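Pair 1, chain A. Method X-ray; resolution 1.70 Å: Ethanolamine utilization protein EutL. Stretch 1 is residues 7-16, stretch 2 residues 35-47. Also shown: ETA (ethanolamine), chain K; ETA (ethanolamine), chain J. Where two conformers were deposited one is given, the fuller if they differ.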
# COMPACT_ATOMS: atom_id res chain seq x y z
N ARG A 7 -19.99 8.42 -11.09
CA ARG A 7 -19.77 9.82 -10.82
C ARG A 7 -18.64 10.03 -9.81
O ARG A 7 -18.67 9.46 -8.72
CB ARG A 7 -21.04 10.48 -10.30
CG ARG A 7 -20.96 11.99 -10.31
CD ARG A 7 -22.28 12.60 -9.87
NE ARG A 7 -22.67 12.07 -8.56
CZ ARG A 7 -22.32 12.61 -7.40
NH1 ARG A 7 -21.58 13.72 -7.36
NH2 ARG A 7 -22.71 12.05 -6.26
N PRO A 8 -17.63 10.85 -10.16
CA PRO A 8 -16.55 11.19 -9.23
C PRO A 8 -16.97 12.36 -8.35
O PRO A 8 -17.80 13.17 -8.78
CB PRO A 8 -15.41 11.60 -10.17
CG PRO A 8 -16.13 12.18 -11.34
CD PRO A 8 -17.39 11.41 -11.50
N ASN A 9 -16.43 12.42 -7.13
CA ASN A 9 -16.82 13.43 -6.14
C ASN A 9 -15.61 14.08 -5.50
O ASN A 9 -14.71 13.40 -5.03
CB ASN A 9 -17.68 12.82 -5.03
CG ASN A 9 -18.94 12.17 -5.56
OD1 ASN A 9 -19.90 12.86 -5.89
ND2 ASN A 9 -18.94 10.86 -5.65
N VAL A 10 -15.63 15.41 -5.46
CA VAL A 10 -14.61 16.14 -4.73
C VAL A 10 -15.00 16.12 -3.25
O VAL A 10 -16.19 16.27 -2.93
CB VAL A 10 -14.48 17.57 -5.26
CG1 VAL A 10 -13.53 18.41 -4.41
CG2 VAL A 10 -13.97 17.51 -6.72
N LEU A 11 -14.03 15.92 -2.36
CA LEU A 11 -14.30 15.84 -0.92
C LEU A 11 -13.83 17.07 -0.14
O LEU A 11 -14.47 17.47 0.83
CB LEU A 11 -13.66 14.59 -0.31
CG LEU A 11 -14.13 13.27 -0.93
CD1 LEU A 11 -13.31 12.09 -0.40
CD2 LEU A 11 -15.60 13.04 -0.69
N SER A 12 -12.72 17.65 -0.55
CA SER A 12 -12.17 18.80 0.15
C SER A 12 -11.32 19.64 -0.77
O SER A 12 -10.71 19.13 -1.72
CB SER A 12 -11.38 18.33 1.39
OG SER A 12 -10.90 19.43 2.15
N VAL A 13 -11.31 20.94 -0.50
CA VAL A 13 -10.52 21.90 -1.25
C VAL A 13 -10.08 22.99 -0.31
O VAL A 13 -10.90 23.53 0.44
CB VAL A 13 -11.30 22.54 -2.42
CG1 VAL A 13 -10.37 23.42 -3.26
CG2 VAL A 13 -11.94 21.51 -3.28
N LYS A 14 -8.81 23.36 -0.37
CA LYS A 14 -8.30 24.46 0.47
C LYS A 14 -7.15 25.19 -0.19
O LYS A 14 -6.48 24.64 -1.09
CB LYS A 14 -7.83 23.92 1.85
CG LYS A 14 -8.91 23.44 2.78
CD LYS A 14 -9.69 24.67 3.35
CE LYS A 14 -11.05 24.28 3.75
NZ LYS A 14 -11.71 25.42 4.43
N ILE A 15 -6.91 26.42 0.24
CA ILE A 15 -5.76 27.19 -0.23
C ILE A 15 -4.83 27.49 0.94
O ILE A 15 -5.29 27.76 2.06
CB ILE A 15 -6.19 28.51 -0.92
CG1 ILE A 15 -6.78 28.17 -2.29
CG2 ILE A 15 -4.98 29.48 -1.08
CD1 ILE A 15 -7.31 29.37 -3.06
N ILE A 16 -3.53 27.37 0.68
CA ILE A 16 -2.48 27.88 1.56
C ILE A 16 -1.84 29.10 0.89
O ILE A 16 -1.24 28.98 -0.18
CB ILE A 16 -1.37 26.82 1.84
CG1 ILE A 16 -1.91 25.67 2.66
CG2 ILE A 16 -0.14 27.46 2.52
CD1 ILE A 16 -0.94 24.46 2.74
N SER A 35 2.03 30.01 -3.25
CA SER A 35 0.70 29.63 -2.79
C SER A 35 0.36 28.24 -3.27
O SER A 35 0.77 27.87 -4.36
CB SER A 35 -0.33 30.61 -3.31
OG SER A 35 -0.14 31.88 -2.71
N LEU A 36 -0.37 27.49 -2.45
CA LEU A 36 -0.78 26.12 -2.80
C LEU A 36 -2.29 25.97 -2.81
O LEU A 36 -2.98 26.54 -1.98
CB LEU A 36 -0.20 25.11 -1.80
CG LEU A 36 1.32 25.13 -1.59
CD1 LEU A 36 1.66 24.09 -0.51
CD2 LEU A 36 2.06 24.87 -2.87
N GLY A 37 -2.80 25.16 -3.74
CA GLY A 37 -4.18 24.75 -3.73
C GLY A 37 -4.20 23.25 -3.51
O GLY A 37 -3.49 22.51 -4.19
N LEU A 38 -5.00 22.81 -2.53
CA LEU A 38 -5.09 21.43 -2.08
C LEU A 38 -6.45 20.85 -2.47
O LEU A 38 -7.48 21.50 -2.24
CB LEU A 38 -4.93 21.35 -0.55
CG LEU A 38 -3.78 22.07 0.16
CD1 LEU A 38 -3.96 22.00 1.68
CD2 LEU A 38 -2.44 21.47 -0.22
N ILE A 39 -6.47 19.62 -2.98
CA ILE A 39 -7.73 18.97 -3.30
C ILE A 39 -7.68 17.48 -3.02
O ILE A 39 -6.65 16.83 -3.25
CB ILE A 39 -8.13 19.22 -4.78
CG1 ILE A 39 -9.55 18.74 -5.06
CG2 ILE A 39 -7.12 18.62 -5.74
CD1 ILE A 39 -10.08 19.25 -6.42
N THR A 40 -8.78 16.95 -2.49
CA THR A 40 -8.99 15.50 -2.42
C THR A 40 -10.32 15.13 -3.04
O THR A 40 -11.25 15.94 -3.10
CB THR A 40 -8.95 14.95 -0.97
OG1 THR A 40 -10.07 15.43 -0.23
CG2 THR A 40 -7.67 15.36 -0.26
N ALA A 41 -10.40 13.89 -3.49
CA ALA A 41 -11.57 13.41 -4.21
C ALA A 41 -11.64 11.88 -4.09
O ALA A 41 -10.67 11.25 -3.67
CB ALA A 41 -11.49 13.83 -5.66
N ASP A 42 -12.76 11.29 -4.49
CA ASP A 42 -12.90 9.83 -4.39
C ASP A 42 -12.52 9.09 -5.68
O ASP A 42 -12.78 7.89 -5.80
CB ASP A 42 -14.31 9.46 -3.97
CG ASP A 42 -15.36 9.78 -5.03
OD1 ASP A 42 -15.00 10.20 -6.14
OD2 ASP A 42 -16.56 9.59 -4.71
N CYS A 43 -11.89 9.79 -6.63
CA CYS A 43 -11.46 9.15 -7.88
C CYS A 43 -10.14 9.74 -8.34
O CYS A 43 -10.08 10.91 -8.73
CB CYS A 43 -12.51 9.31 -8.98
SG CYS A 43 -11.98 8.56 -10.55
N ASP A 44 -9.07 8.96 -8.26
CA ASP A 44 -7.76 9.54 -8.51
C ASP A 44 -7.51 9.90 -9.98
O ASP A 44 -7.11 11.03 -10.27
CB ASP A 44 -6.63 8.61 -7.96
CG ASP A 44 -6.65 7.19 -8.52
OD1 ASP A 44 -7.63 6.75 -9.14
OD2 ASP A 44 -5.61 6.49 -8.28
N ASP A 45 -7.77 9.02 -10.94
CA ASP A 45 -7.36 9.34 -12.31
C ASP A 45 -8.21 10.46 -12.93
O ASP A 45 -7.70 11.25 -13.75
CB ASP A 45 -7.41 8.08 -13.17
CG ASP A 45 -6.45 7.04 -12.66
OD1 ASP A 45 -5.23 7.32 -12.68
OD2 ASP A 45 -6.96 5.99 -12.16
N VAL A 46 -9.48 10.58 -12.52
CA VAL A 46 -10.28 11.76 -12.93
C VAL A 46 -9.63 13.01 -12.35
O VAL A 46 -9.51 14.03 -13.04
CB VAL A 46 -11.75 11.66 -12.49
CG1 VAL A 46 -12.49 13.03 -12.61
CG2 VAL A 46 -12.46 10.60 -13.35
N THR A 47 -9.20 12.94 -11.10
CA THR A 47 -8.58 14.11 -10.48
C THR A 47 -7.26 14.47 -11.15
O THR A 47 -6.99 15.64 -11.38
CB THR A 47 -8.39 13.89 -8.98
OG1 THR A 47 -9.69 13.71 -8.41
CG2 THR A 47 -7.73 15.09 -8.30
CA ETA K . -9.29 4.01 -9.93
N ETA K . -8.58 4.14 -8.68
C ETA K . -10.79 4.17 -9.73
O ETA K . -11.12 5.38 -9.10
CA ETA J . -2.57 5.18 -12.19
N ETA J . -3.23 6.18 -11.39
C ETA J . -3.53 4.03 -12.38
O ETA J . -3.74 3.36 -11.15
O HOH W 1 -16.99 8.04 -7.20

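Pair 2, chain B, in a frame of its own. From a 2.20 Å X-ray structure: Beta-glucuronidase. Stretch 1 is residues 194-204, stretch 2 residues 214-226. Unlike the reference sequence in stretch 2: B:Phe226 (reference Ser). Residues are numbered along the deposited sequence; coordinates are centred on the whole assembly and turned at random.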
# COMPACT_ATOMS: atom_id res chain seq x y z
N PRO B 194 47.73 -28.68 -5.77
CA PRO B 194 48.85 -29.49 -6.26
C PRO B 194 48.37 -30.53 -7.26
O PRO B 194 47.19 -30.91 -7.28
CB PRO B 194 49.40 -30.15 -4.99
CG PRO B 194 48.97 -29.24 -3.86
CD PRO B 194 47.64 -28.70 -4.29
N LYS B 195 49.30 -30.99 -8.11
CA LYS B 195 48.92 -31.96 -9.14
C LYS B 195 48.59 -33.34 -8.56
O LYS B 195 47.87 -34.11 -9.19
CB LYS B 195 50.02 -32.08 -10.19
CG LYS B 195 50.34 -30.77 -10.86
CD LYS B 195 50.46 -30.91 -12.37
CE LYS B 195 50.49 -29.53 -13.04
NZ LYS B 195 51.11 -29.55 -14.40
N GLU B 196 49.09 -33.65 -7.37
CA GLU B 196 48.65 -34.84 -6.65
C GLU B 196 47.82 -34.36 -5.47
O GLU B 196 48.33 -33.63 -4.61
CB GLU B 196 49.84 -35.69 -6.18
CG GLU B 196 50.87 -35.98 -7.27
CD GLU B 196 51.84 -37.11 -6.89
OE1 GLU B 196 52.22 -37.90 -7.79
OE2 GLU B 196 52.23 -37.19 -5.70
N TYR B 197 46.55 -34.77 -5.42
CA TYR B 197 45.59 -34.02 -4.63
C TYR B 197 44.41 -34.89 -4.20
O TYR B 197 44.11 -35.94 -4.80
CB TYR B 197 45.05 -32.82 -5.41
CG TYR B 197 44.15 -33.24 -6.55
CD1 TYR B 197 44.69 -33.61 -7.78
CD2 TYR B 197 42.77 -33.28 -6.39
CE1 TYR B 197 43.87 -33.99 -8.82
CE2 TYR B 197 41.94 -33.67 -7.43
CZ TYR B 197 42.50 -34.03 -8.64
OH TYR B 197 41.69 -34.41 -9.68
N ILE B 198 43.71 -34.40 -3.18
CA ILE B 198 42.53 -35.06 -2.65
C ILE B 198 41.33 -34.75 -3.54
O ILE B 198 40.98 -33.58 -3.74
CB ILE B 198 42.28 -34.62 -1.20
CG1 ILE B 198 43.49 -34.98 -0.33
CG2 ILE B 198 41.00 -35.24 -0.66
CD1 ILE B 198 43.70 -34.03 0.84
N GLU B 199 40.70 -35.80 -4.08
CA GLU B 199 39.57 -35.70 -5.00
C GLU B 199 38.21 -35.73 -4.29
O GLU B 199 37.33 -34.93 -4.60
CB GLU B 199 39.61 -36.83 -6.03
CG GLU B 199 40.93 -36.97 -6.78
CD GLU B 199 40.91 -38.11 -7.80
OE1 GLU B 199 40.27 -39.15 -7.53
OE2 GLU B 199 41.51 -37.97 -8.88
N ASP B 200 38.02 -36.68 -3.36
CA ASP B 200 36.70 -36.90 -2.77
C ASP B 200 36.85 -37.39 -1.34
O ASP B 200 37.79 -38.12 -1.01
CB ASP B 200 35.90 -37.91 -3.59
CG ASP B 200 34.42 -37.86 -3.29
OD1 ASP B 200 34.01 -37.10 -2.38
OD2 ASP B 200 33.65 -38.58 -3.97
N ILE B 201 35.91 -36.97 -0.49
CA ILE B 201 35.83 -37.36 0.92
C ILE B 201 34.39 -37.73 1.23
O ILE B 201 33.47 -36.95 0.93
CB ILE B 201 36.27 -36.22 1.86
CG1 ILE B 201 37.63 -35.65 1.49
CG2 ILE B 201 36.24 -36.69 3.33
CD1 ILE B 201 37.89 -34.31 2.17
N SER B 202 34.19 -38.88 1.87
CA SER B 202 32.89 -39.25 2.43
C SER B 202 33.04 -39.59 3.90
O SER B 202 33.93 -40.36 4.28
CB SER B 202 32.27 -40.43 1.67
OG SER B 202 32.34 -40.21 0.28
N VAL B 203 32.17 -39.02 4.73
CA VAL B 203 32.14 -39.26 6.17
C VAL B 203 30.74 -39.74 6.55
O VAL B 203 29.74 -39.18 6.09
CB VAL B 203 32.51 -38.00 6.97
CG1 VAL B 203 32.66 -38.33 8.45
CG2 VAL B 203 33.80 -37.38 6.43
N ARG B 204 30.69 -40.81 7.34
CA ARG B 204 29.48 -41.29 7.99
C ARG B 204 29.79 -41.53 9.45
O ARG B 204 30.91 -41.92 9.80
CB ARG B 204 28.96 -42.56 7.31
CG ARG B 204 28.86 -42.41 5.79
CD ARG B 204 28.20 -43.58 5.08
NE ARG B 204 29.05 -44.79 5.01
CZ ARG B 204 30.31 -44.86 4.54
NH1 ARG B 204 30.94 -43.79 4.06
NH2 ARG B 204 30.93 -46.03 4.55
N VAL B 214 33.63 -42.31 13.72
CA VAL B 214 33.74 -41.58 12.46
C VAL B 214 34.31 -42.53 11.40
O VAL B 214 35.48 -42.91 11.46
CB VAL B 214 34.62 -40.33 12.60
CG1 VAL B 214 34.73 -39.62 11.25
CG2 VAL B 214 34.05 -39.41 13.65
N HIS B 215 33.47 -42.92 10.45
CA HIS B 215 33.89 -43.67 9.28
C HIS B 215 34.19 -42.69 8.16
O HIS B 215 33.31 -41.92 7.77
CB HIS B 215 32.81 -44.66 8.82
CG HIS B 215 32.35 -45.61 9.87
ND1 HIS B 215 31.87 -45.20 11.10
CD2 HIS B 215 32.28 -46.96 9.87
CE1 HIS B 215 31.53 -46.26 11.81
NE2 HIS B 215 31.76 -47.34 11.09
N TYR B 216 35.41 -42.71 7.64
CA TYR B 216 35.77 -41.82 6.54
C TYR B 216 36.42 -42.61 5.41
O TYR B 216 36.97 -43.69 5.62
CB TYR B 216 36.70 -40.69 7.00
CG TYR B 216 38.11 -41.10 7.32
CD1 TYR B 216 39.06 -41.27 6.32
CD2 TYR B 216 38.51 -41.29 8.64
CE1 TYR B 216 40.36 -41.65 6.61
CE2 TYR B 216 39.81 -41.66 8.95
CZ TYR B 216 40.72 -41.84 7.93
OH TYR B 216 42.01 -42.21 8.24
N GLU B 217 36.35 -42.03 4.22
CA GLU B 217 36.93 -42.62 3.02
C GLU B 217 37.39 -41.49 2.11
O GLU B 217 36.58 -40.62 1.74
CB GLU B 217 35.93 -43.52 2.30
CG GLU B 217 36.45 -44.15 1.02
CD GLU B 217 35.44 -45.09 0.39
OE1 GLU B 217 35.73 -45.67 -0.68
OE2 GLU B 217 34.34 -45.25 0.98
N ILE B 218 38.67 -41.50 1.75
CA ILE B 218 39.32 -40.43 1.02
C ILE B 218 39.80 -40.97 -0.32
O ILE B 218 40.20 -42.13 -0.43
CB ILE B 218 40.48 -39.85 1.85
CG1 ILE B 218 39.96 -39.40 3.21
CG2 ILE B 218 41.16 -38.69 1.12
CD1 ILE B 218 41.05 -39.03 4.20
N LYS B 219 39.71 -40.13 -1.35
CA LYS B 219 40.06 -40.50 -2.71
C LYS B 219 41.04 -39.47 -3.22
O LYS B 219 40.79 -38.27 -3.13
CB LYS B 219 38.80 -40.57 -3.58
CG LYS B 219 39.00 -40.98 -5.03
CD LYS B 219 37.60 -41.13 -5.70
CE LYS B 219 37.55 -40.64 -7.16
NZ LYS B 219 36.56 -41.37 -8.02
N THR B 220 42.19 -39.94 -3.71
CA THR B 220 43.19 -39.10 -4.35
C THR B 220 43.47 -39.63 -5.75
O THR B 220 43.02 -40.72 -6.13
CB THR B 220 44.50 -39.07 -3.55
OG1 THR B 220 45.26 -40.25 -3.83
CG2 THR B 220 44.24 -38.98 -2.06
N ASN B 221 44.23 -38.85 -6.52
CA ASN B 221 44.70 -39.29 -7.82
C ASN B 221 46.08 -39.96 -7.75
O ASN B 221 46.76 -40.04 -8.77
CB ASN B 221 44.73 -38.11 -8.81
CG ASN B 221 45.78 -37.07 -8.46
OD1 ASN B 221 46.10 -36.86 -7.29
ND2 ASN B 221 46.33 -36.41 -9.47
N ALA B 222 46.49 -40.45 -6.56
CA ALA B 222 47.72 -41.23 -6.36
C ALA B 222 47.53 -42.09 -5.10
O ALA B 222 48.05 -41.81 -4.01
CB ALA B 222 48.96 -40.32 -6.24
N GLU B 223 46.76 -43.18 -5.26
CA GLU B 223 46.28 -44.00 -4.14
C GLU B 223 47.36 -44.82 -3.43
O GLU B 223 47.08 -45.94 -2.99
CB GLU B 223 45.20 -44.97 -4.64
CG GLU B 223 44.12 -44.36 -5.52
CD GLU B 223 42.72 -44.85 -5.16
OE1 GLU B 223 41.76 -44.07 -5.34
OE2 GLU B 223 42.58 -46.02 -4.71
N GLU B 224 48.58 -44.32 -3.33
CA GLU B 224 49.68 -45.09 -2.75
C GLU B 224 50.67 -44.25 -1.97
O GLU B 224 51.38 -44.80 -1.13
CB GLU B 224 50.45 -45.86 -3.83
CG GLU B 224 50.95 -45.01 -5.00
CD GLU B 224 49.84 -44.49 -5.90
OE1 GLU B 224 50.05 -43.47 -6.59
OE2 GLU B 224 48.75 -45.11 -5.91
N LYS B 225 50.76 -42.94 -2.22
CA LYS B 225 51.54 -42.11 -1.33
C LYS B 225 50.88 -42.06 0.04
O LYS B 225 49.72 -42.44 0.22
CB LYS B 225 51.71 -40.71 -1.93
CG LYS B 225 52.10 -40.73 -3.40
CD LYS B 225 53.57 -41.09 -3.61
CE LYS B 225 54.01 -40.83 -5.05
NZ LYS B 225 54.14 -39.37 -5.37
N PHE B 226 51.64 -41.60 1.02
CA PHE B 226 51.22 -41.67 2.41
C PHE B 226 50.28 -40.51 2.73
O PHE B 226 50.43 -39.41 2.18
CB PHE B 226 52.44 -41.66 3.34
CG PHE B 226 53.41 -42.80 3.08
CD1 PHE B 226 53.65 -43.77 4.05
CD2 PHE B 226 54.09 -42.90 1.87
CE1 PHE B 226 54.54 -44.81 3.81
CE2 PHE B 226 54.97 -43.94 1.62
CZ PHE B 226 55.20 -44.90 2.60

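Pair 1 and pair 2 are both antiparallel two-stranded ladders interrupted by a classic bulge, and 14 central residues superpose with an RMSD of 0.6 Å. At the bulge, one carbonyl receives two amides. In pair 1, A:Thr40 O accepts from A:Leu11 N at 2.9 Å and, weakly, from A:Ser12 N at 3.4 Å; in pair 2, B:Lys219 O accepts from B:Glu199 N at 2.6 Å and from B:Asp200 N at 3.2 Å. The extra residue, A:Leu11 or B:Glu199, has a psi of -35° or -47°, far from extended values, and shifts the register by one.

Beyond the bulge, the matched A:Asp42 and B:Asn221 share the p rotamer, their side-chain centres 0.2 Å apart. Each points toward the other stretch and accepts a backbone amide: A:Asn9 N lies 2.8 Å from A:Asp42 OD1, and B:Tyr197 N lies 2.8 Å from B:Asn221 OD1. The second side-chain atom shows why either residue type fits. Carboxylate A:Asp42 OD2 accepts from A:Asn9 ND2 at 2.9 Å, whereas amide B:Asn221 ND2 donates to B:Lys195 O at 2.8 Å.

On the face carrying A:Val10, A:Val13 and A:Ile39, matched by B:Ile198, B:Ile201 and B:Ile218, branched aliphatic side chains suit an extended backbone, and all but the partly exposed A:Val10 are buried. A:Val10 CG1 meets A:Ile39 CG1 at 4.0 Å; B:Ile198 CG2 meets B:Ile218 CG2 at 3.9 Å. A:Ala41 and B:Thr220 lie on the same face, each opposite the first residue of this row, A:Val10 or B:Ile198, and the threonine hydroxyl also serves the following turn, B:Thr220 OG1 accepting from B:Ala222 N at 3.0 Å. Farther along, A:Ile15 pairs with A:Gly37, which has no side chain, while B:Val203 pairs with B:Tyr216, whose end leads away; B:Val203 CG2 still lies 4.4 Å from B:Tyr216 CB.

The other face differs more in chemistry. A:Ile16 CD1 packs 4.0 Å from A:Leu38 CD1 and 4.2 Å from A:Leu36 CD1, an apolar cluster suited to burial. Their counterparts B:Arg204, B:Glu217 and B:His215 are partly exposed, where polar groups can remain solvated.

At the ladder's open end, A:Pro8 matches B:Glu196 and A:Val46 matches B:Lys225. Pair 1 closes this corner with apolar contact, A:Pro8 CG to A:Val46 CG1 at 3.9 Å, with both residues buried. Pair 2 uses an exposed salt bridge, B:Glu196 OE2 to B:Lys225 NZ at 2.9 Å, whose long side chains span the gap between the strands' flanks.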